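Long-range contact in cruciferin (Brassica napus, PDB 3KGL), which probably serves as a seed storage protein, a nutrient reserve of the 11S globulin family built from two cupin domains: residues 410-423 and 437-449. Residues are numbered along the deposited sequence; the frame is centred on the assembly and turned at random.
Sequences TLAGRTSVLRGLPL and ARRVKFNTIETTL
Lys441 reaches from helix 434-442 to the backbone of 410-423, where its NZ donates to Leu421 O at 2.6 Å. Its CG lies anti to the backbone N (chi1 -170°) and the chain beyond is extended, which carries the ammonium past Leu418 O while the methylenes run along the backbone of Leu418 and Arg419. A long, flexible lysine suits the place because the same NZ also forms a salt bridge with Asp141 of the second subunit. The other bond across the contact is purely backbone: Arg414 N gives its hydrogen to Glu446 O at 3.2 Å. The CA of Gly413, just before it, lies beside the carbonyls of Thr444 and Glu446, and its positive phi is easily reached without a CB.

Flat groups meet at Arg419 and Phe442. The ring presents its edge, CD1 lying 3.5 Å from Arg419 CZ over the centre of one guanidinium face, with the planes 61° apart. The flat, cationic guanidinium has a face wide enough to take a ring edge, and the long arginine chain spans the distance, bending at chi2 to bring the guanidinium across the edge of the Phe442 ring; Arg414 CA lies over the rim of the opposite face.

Both segments belong to the helical extension of the C-terminal cupin domain: 410-423 leaves strand 408-410 for helix 423-430, and 437-449 returns to strand 449-451. This extension packs against the second subunit, to which Thr444 OG1 is hydrogen-bonded at Ala231 O.

Apolar contacts close the helical end. Leu423 CD2 rests 3.7 Å from Ala437 CB, whose small methyl permits close approach, and branched Leu418 and Val440 meet through CD2 and CG1 at 4.1 Å.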
ATOM      1  N   THR A 410      -2.367  25.769   7.118  1.00 43.23           N
ATOM      2  CA  THR A 410      -1.952  27.102   6.714  1.00 36.50           C
ATOM      3  C   THR A 410      -0.747  27.555   7.556  1.00 65.58           C
ATOM      4  O   THR A 410      -0.570  27.096   8.685  1.00 44.96           O
ATOM      5  CB  THR A 410      -3.124  28.122   6.829  1.00 60.67           C
ATOM      6  OG1 THR A 410      -3.638  28.140   8.164  1.00 82.45           O
ATOM      7  CG2 THR A 410      -4.247  27.738   5.910  1.00 42.19           C
ATOM      8  N   LEU A 411       0.087  28.435   7.005  1.00 33.07           N
ATOM      9  CA  LEU A 411       1.170  29.028   7.782  1.00 21.06           C
ATOM     10  C   LEU A 411       0.770  30.389   8.304  1.00 18.94           C
ATOM     11  O   LEU A 411       1.336  30.866   9.277  1.00 37.89           O
ATOM     12  CB  LEU A 411       2.436  29.178   6.953  1.00 29.78           C
ATOM     13  CG  LEU A 411       3.134  27.910   6.474  1.00 58.10           C
ATOM     14  CD1 LEU A 411       4.086  28.264   5.352  1.00 41.85           C
ATOM     15  CD2 LEU A 411       3.875  27.230   7.607  1.00 23.54           C
ATOM     16  N   ALA A 412      -0.204  31.020   7.658  1.00 33.11           N
ATOM     17  CA  ALA A 412      -0.663  32.341   8.087  1.00 36.21           C
ATOM     18  C   ALA A 412      -2.179  32.416   8.155  1.00 61.31           C
ATOM     19  O   ALA A 412      -2.870  31.913   7.272  1.00 67.74           O
ATOM     20  CB  ALA A 412      -0.122  33.422   7.163  1.00 51.17           C
ATOM     21  N   GLY A 413      -2.693  33.036   9.212  1.00 46.73           N
ATOM     22  CA  GLY A 413      -4.119  33.274   9.314  1.00 51.74           C
ATOM     23  C   GLY A 413      -4.760  32.722  10.565  1.00 39.02           C
ATOM     24  O   GLY A 413      -4.072  32.325  11.495  1.00 63.81           O
ATOM     25  N   ARG A 414      -6.091  32.697  10.570  1.00 65.50           N
ATOM     26  CA  ARG A 414      -6.879  32.293  11.733  1.00 38.26           C
ATOM     27  C   ARG A 414      -6.714  30.809  12.117  1.00 53.18           C
ATOM     28  O   ARG A 414      -6.957  30.435  13.261  1.00 82.88           O
ATOM     29  CB  ARG A 414      -8.359  32.680  11.537  1.00 42.84           C
ATOM     30  CG  ARG A 414      -9.367  31.936  12.426  1.00 90.42           C
ATOM     31  CD  ARG A 414      -9.403  32.446  13.873  1.00123.75           C
ATOM     32  NE  ARG A 414      -9.988  31.467  14.799  1.00115.72           N
ATOM     33  CZ  ARG A 414     -10.470  31.764  16.007  1.00125.49           C
ATOM     34  NH1 ARG A 414     -10.978  30.810  16.782  1.00 74.62           N
ATOM     35  NH2 ARG A 414     -10.452  33.017  16.440  1.00112.30           N
ATOM     36  N   THR A 415      -6.291  29.966  11.182  1.00 52.70           N
ATOM     37  CA  THR A 415      -5.998  28.569  11.518  1.00 59.55           C
ATOM     38  C   THR A 415      -4.504  28.227  11.450  1.00 49.71           C
ATOM     39  O   THR A 415      -4.122  27.072  11.582  1.00 36.13           O
ATOM     40  CB  THR A 415      -6.787  27.574  10.636  1.00 63.44           C
ATOM     41  OG1 THR A 415      -6.602  27.885   9.248  1.00 75.71           O
ATOM     42  CG2 THR A 415      -8.257  27.632  10.976  1.00 44.55           C
ATOM     43  N   SER A 416      -3.676  29.245  11.242  1.00 57.76           N
ATOM     44  CA  SER A 416      -2.230  29.095  11.131  1.00 25.68           C
ATOM     45  C   SER A 416      -1.635  28.062  12.082  1.00 54.93           C
ATOM     46  O   SER A 416      -2.129  27.885  13.198  1.00 34.93           O
ATOM     47  CB  SER A 416      -1.572  30.447  11.394  1.00 59.06           C
ATOM     48  OG  SER A 416      -0.186  30.296  11.645  1.00 78.95           O
ATOM     49  N   VAL A 417      -0.568  27.392  11.639  1.00 48.17           N
ATOM     50  CA  VAL A 417       0.205  26.509  12.516  1.00 30.89           C
ATOM     51  C   VAL A 417       0.834  27.362  13.605  1.00 57.38           C
ATOM     52  O   VAL A 417       0.921  26.949  14.761  1.00 57.66           O
ATOM     53  CB  VAL A 417       1.335  25.757  11.766  1.00 41.61           C
ATOM     54  CG1 VAL A 417       2.343  26.740  11.191  1.00 42.26           C
ATOM     55  CG2 VAL A 417       2.045  24.770  12.690  1.00 19.02           C
ATOM     56  N   LEU A 418       1.270  28.558  13.220  1.00 40.63           N
ATOM     57  CA  LEU A 418       1.866  29.510  14.150  1.00 67.22           C
ATOM     58  C   LEU A 418       0.855  29.992  15.191  1.00 62.05           C
ATOM     59  O   LEU A 418       1.170  30.155  16.375  1.00 57.08           O
ATOM     60  CB  LEU A 418       2.443  30.697  13.383  1.00 24.88           C
ATOM     61  CG  LEU A 418       3.935  30.641  13.062  1.00 59.21           C
ATOM     62  CD1 LEU A 418       4.356  29.243  12.613  1.00 32.43           C
ATOM     63  CD2 LEU A 418       4.277  31.689  12.015  1.00 52.92           C
ATOM     64  N   ARG A 419      -0.368  30.216  14.733  1.00 49.05           N
ATOM     65  CA  ARG A 419      -1.431  30.661  15.600  1.00 37.94           C
ATOM     66  C   ARG A 419      -1.525  29.749  16.813  1.00 38.93           C
ATOM     67  O   ARG A 419      -1.950  30.175  17.887  1.00 61.13           O
ATOM     68  CB  ARG A 419      -2.732  30.627  14.830  1.00 47.07           C
ATOM     69  CG  ARG A 419      -3.887  31.214  15.570  1.00 79.91           C
ATOM     70  CD  ARG A 419      -4.108  32.633  15.151  1.00 74.15           C
ATOM     71  NE  ARG A 419      -5.407  33.094  15.618  1.00 83.41           N
ATOM     72  CZ  ARG A 419      -5.986  34.207  15.196  1.00 84.41           C
ATOM     73  NH1 ARG A 419      -5.376  34.963  14.287  1.00 70.32           N
ATOM     74  NH2 ARG A 419      -7.171  34.554  15.680  1.00 73.04           N
ATOM     75  N   GLY A 420      -1.119  28.493  16.634  1.00 57.92           N
ATOM     76  CA  GLY A 420      -1.223  27.473  17.668  1.00 34.94           C
ATOM     77  C   GLY A 420       0.045  27.298  18.480  1.00 49.05           C
ATOM     78  O   GLY A 420       0.185  26.347  19.247  1.00 70.85           O
ATOM     79  N   LEU A 421       0.974  28.230  18.310  1.00 60.46           N
ATOM     80  CA  LEU A 421       2.188  28.266  19.111  1.00 46.11           C
ATOM     81  C   LEU A 421       2.091  29.319  20.207  1.00 53.41           C
ATOM     82  O   LEU A 421       1.469  30.367  20.018  1.00 49.89           O
ATOM     83  CB  LEU A 421       3.378  28.594  18.218  1.00 50.49           C
ATOM     84  CG  LEU A 421       4.202  27.441  17.666  1.00 26.32           C
ATOM     85  CD1 LEU A 421       3.382  26.188  17.576  1.00 31.06           C
ATOM     86  CD2 LEU A 421       4.716  27.846  16.331  1.00 18.40           C
ATOM     87  N   PRO A 422       2.720  29.051  21.358  1.00 48.68           N
ATOM     88  CA  PRO A 422       2.876  30.049  22.425  1.00 50.07           C
ATOM     89  C   PRO A 422       3.735  31.202  21.931  1.00 46.82           C
ATOM     90  O   PRO A 422       4.680  30.967  21.182  1.00 60.87           O
ATOM     91  CB  PRO A 422       3.637  29.287  23.511  1.00 37.37           C
ATOM     92  CG  PRO A 422       3.430  27.841  23.198  1.00 54.84           C
ATOM     93  CD  PRO A 422       3.311  27.753  21.713  1.00 41.25           C
ATOM     94  N   LEU A 423       3.425  32.427  22.330  1.00 46.46           N
ATOM     95  CA  LEU A 423       4.216  33.559  21.864  1.00 46.99           C
ATOM     96  C   LEU A 423       5.712  33.333  22.005  1.00 36.22           C
ATOM     97  O   LEU A 423       6.466  33.595  21.076  1.00 39.74           O
ATOM     98  CB  LEU A 423       3.822  34.859  22.565  1.00 17.74           C
ATOM     99  CG  LEU A 423       2.914  35.722  21.700  1.00 41.75           C
ATOM    100  CD1 LEU A 423       1.501  35.607  22.177  1.00 38.89           C
ATOM    101  CD2 LEU A 423       3.362  37.158  21.737  1.00 50.62           C
ATOM    102  N   ALA A 437       5.878  39.376  17.767  1.00 39.32           N
ATOM    103  CA  ALA A 437       5.233  38.068  17.790  1.00 65.56           C
ATOM    104  C   ALA A 437       3.700  38.189  17.860  1.00 77.37           C
ATOM    105  O   ALA A 437       2.983  37.556  17.077  1.00 34.14           O
ATOM    106  CB  ALA A 437       5.765  37.227  18.936  1.00 44.28           C
ATOM    107  N   ARG A 438       3.200  39.000  18.791  1.00 60.73           N
ATOM    108  CA  ARG A 438       1.762  39.214  18.884  1.00 61.36           C
ATOM    109  C   ARG A 438       1.226  39.475  17.479  1.00 68.52           C
ATOM    110  O   ARG A 438       0.170  38.956  17.106  1.00 43.58           O
ATOM    111  CB  ARG A 438       1.413  40.382  19.822  1.00 65.96           C
ATOM    112  CG  ARG A 438      -0.094  40.492  20.140  1.00 96.46           C
ATOM    113  CD  ARG A 438      -0.668  41.891  19.854  1.00 85.63           C
ATOM    114  NE  ARG A 438      -2.128  41.878  19.691  1.00117.54           N
ATOM    115  CZ  ARG A 438      -2.769  41.925  18.521  1.00104.69           C
ATOM    116  NH1 ARG A 438      -2.091  41.993  17.379  1.00 57.41           N
ATOM    117  NH2 ARG A 438      -4.098  41.906  18.491  1.00 69.74           N
ATOM    118  N   ARG A 439       1.975  40.264  16.703  1.00 48.51           N
ATOM    119  CA  ARG A 439       1.581  40.644  15.343  1.00 54.92           C
ATOM    120  C   ARG A 439       1.572  39.481  14.361  1.00 40.34           C
ATOM    121  O   ARG A 439       0.531  39.172  13.789  1.00 53.31           O
ATOM    122  CB  ARG A 439       2.488  41.741  14.790  1.00 48.55           C
ATOM    123  CG  ARG A 439       2.218  43.126  15.334  1.00 68.13           C
ATOM    124  CD  ARG A 439       3.406  44.019  15.042  1.00 63.59           C
ATOM    125  NE  ARG A 439       3.132  45.423  15.305  1.00 83.90           N
ATOM    126  CZ  ARG A 439       4.058  46.374  15.270  1.00 81.11           C
ATOM    127  NH1 ARG A 439       5.318  46.061  14.990  1.00 84.98           N
ATOM    128  NH2 ARG A 439       3.724  47.636  15.516  1.00 81.98           N
ATOM    129  N   VAL A 440       2.733  38.861  14.152  1.00 60.44           N
ATOM    130  CA  VAL A 440       2.860  37.718  13.247  1.00 38.98           C
ATOM    131  C   VAL A 440       1.725  36.720  13.438  1.00 79.54           C
ATOM    132  O   VAL A 440       1.148  36.206  12.470  1.00 60.53           O
ATOM    133  CB  VAL A 440       4.144  36.942  13.511  1.00 27.28           C
ATOM    134  CG1 VAL A 440       4.256  35.788  12.533  1.00 43.79           C
ATOM    135  CG2 VAL A 440       5.349  37.851  13.432  1.00 55.13           C
ATOM    136  N   LYS A 441       1.414  36.466  14.706  1.00 33.04           N
ATOM    137  CA  LYS A 441       0.480  35.426  15.104  1.00 45.22           C
ATOM    138  C   LYS A 441      -1.001  35.795  14.922  1.00 58.29           C
ATOM    139  O   LYS A 441      -1.866  34.917  14.767  1.00 41.03           O
ATOM    140  CB  LYS A 441       0.757  35.042  16.569  1.00 45.03           C
ATOM    141  CG  LYS A 441       0.012  33.808  17.035  1.00 71.56           C
ATOM    142  CD  LYS A 441       0.315  33.448  18.467  1.00 31.24           C
ATOM    143  CE  LYS A 441      -0.761  32.506  18.986  1.00 32.88           C
ATOM    144  NZ  LYS A 441      -0.467  32.010  20.344  1.00 56.98           N
ATOM    145  N   PHE A 442      -1.295  37.091  14.933  1.00 39.68           N
ATOM    146  CA  PHE A 442      -2.681  37.529  15.001  1.00 47.77           C
ATOM    147  C   PHE A 442      -3.168  38.499  13.908  1.00 69.23           C
ATOM    148  O   PHE A 442      -4.360  38.516  13.581  1.00 54.08           O
ATOM    149  CB  PHE A 442      -2.972  38.077  16.398  1.00 26.40           C
ATOM    150  CG  PHE A 442      -3.061  37.011  17.453  1.00 21.91           C
ATOM    151  CD1 PHE A 442      -4.097  36.088  17.444  1.00 61.91           C
ATOM    152  CD2 PHE A 442      -2.115  36.923  18.449  1.00 29.19           C
ATOM    153  CE1 PHE A 442      -4.189  35.091  18.415  1.00 27.44           C
ATOM    154  CE2 PHE A 442      -2.207  35.937  19.420  1.00 35.35           C
ATOM    155  CZ  PHE A 442      -3.246  35.016  19.394  1.00 31.00           C
ATOM    156  N   ASN A 443      -2.258  39.287  13.337  1.00 61.89           N
ATOM    157  CA  ASN A 443      -2.640  40.337  12.387  1.00 50.96           C
ATOM    158  C   ASN A 443      -3.568  39.865  11.266  1.00 37.06           C
ATOM    159  O   ASN A 443      -4.560  40.518  10.962  1.00 48.98           O
ATOM    160  CB  ASN A 443      -1.409  41.040  11.798  1.00 48.76           C
ATOM    161  CG  ASN A 443      -0.811  42.081  12.743  1.00 64.33           C
ATOM    162  OD1 ASN A 443      -1.390  42.411  13.787  1.00 47.17           O
ATOM    163  ND2 ASN A 443       0.358  42.606  12.373  1.00 38.54           N
ATOM    164  N   THR A 444      -3.244  38.736  10.649  1.00 54.46           N
ATOM    165  CA  THR A 444      -4.104  38.183   9.610  1.00 47.06           C
ATOM    166  C   THR A 444      -5.236  37.393  10.241  1.00 55.27           C
ATOM    167  O   THR A 444      -5.004  36.406  10.942  1.00 58.94           O
ATOM    168  CB  THR A 444      -3.326  37.262   8.659  1.00 38.74           C
ATOM    169  OG1 THR A 444      -2.333  38.023   7.965  1.00 59.50           O
ATOM    170  CG2 THR A 444      -4.258  36.636   7.648  1.00 32.28           C
ATOM    171  N   ILE A 445      -6.466  37.826   9.999  1.00 43.66           N
ATOM    172  CA  ILE A 445      -7.600  37.125  10.580  1.00 59.29           C
ATOM    173  C   ILE A 445      -8.305  36.232   9.575  1.00 41.53           C
ATOM    174  O   ILE A 445      -9.038  35.327   9.964  1.00 84.91           O
ATOM    175  CB  ILE A 445      -8.621  38.085  11.207  1.00 80.79           C
ATOM    176  CG1 ILE A 445      -9.297  38.933  10.125  1.00 65.79           C
ATOM    177  CG2 ILE A 445      -7.952  38.944  12.273  1.00 52.33           C
ATOM    178  CD1 ILE A 445     -10.639  39.500  10.547  1.00 34.47           C
ATOM    179  N   GLU A 446      -8.096  36.485   8.285  1.00 32.24           N
ATOM    180  CA  GLU A 446      -8.649  35.603   7.259  1.00 64.12           C
ATOM    181  C   GLU A 446      -8.032  34.204   7.352  1.00 83.87           C
ATOM    182  O   GLU A 446      -6.891  34.046   7.798  1.00 68.08           O
ATOM    183  CB  GLU A 446      -8.488  36.184   5.845  1.00 29.79           C
ATOM    184  CG  GLU A 446      -7.187  36.911   5.595  1.00 55.76           C
ATOM    185  CD  GLU A 446      -7.362  38.411   5.596  1.00 76.60           C
ATOM    186  OE1 GLU A 446      -8.417  38.882   5.103  1.00 56.68           O
ATOM    187  OE2 GLU A 446      -6.445  39.114   6.078  1.00 63.54           O
ATOM    188  N   THR A 447      -8.791  33.196   6.931  1.00 46.93           N
ATOM    189  CA  THR A 447      -8.392  31.808   7.121  1.00 64.04           C
ATOM    190  C   THR A 447      -7.540  31.268   5.976  1.00 82.54           C
ATOM    191  O   THR A 447      -6.466  30.677   6.191  1.00 23.83           O
ATOM    192  CB  THR A 447      -9.637  30.922   7.288  1.00 75.83           C
ATOM    193  OG1 THR A 447     -10.018  30.910   8.668  1.00 55.35           O
ATOM    194  CG2 THR A 447      -9.365  29.496   6.828  1.00 54.24           C
ATOM    195  N   THR A 448      -8.038  31.490   4.764  1.00 62.89           N
ATOM    196  CA  THR A 448      -7.458  30.914   3.566  1.00 57.59           C
ATOM    197  C   THR A 448      -7.284  31.962   2.452  1.00 72.07           C
ATOM    198  O   THR A 448      -6.178  32.140   1.933  1.00 47.52           O
ATOM    199  CB  THR A 448      -8.320  29.731   3.075  1.00 61.13           C
ATOM    200  OG1 THR A 448      -8.043  28.572   3.874  1.00 47.07           O
ATOM    201  CG2 THR A 448      -8.029  29.418   1.621  1.00 55.73           C
ATOM    202  N   LEU A 449      -8.374  32.650   2.101  1.00 87.26           N
ATOM    203  CA  LEU A 449      -8.361  33.708   1.079  1.00 39.35           C
ATOM    204  C   LEU A 449      -8.106  35.094   1.668  1.00 37.89           C
ATOM    205  O   LEU A 449      -8.474  35.366   2.810  1.00 39.60           O
ATOM    206  CB  LEU A 449      -9.693  33.748   0.322  1.00 34.29           C
ATOM    207  CG  LEU A 449      -9.825  32.936  -0.960  1.00 42.88           C
ATOM    208  CD1 LEU A 449     -11.029  33.424  -1.745  1.00 41.67           C
ATOM    209  CD2 LEU A 449      -8.562  33.082  -1.778  1.00 56.92           C
TER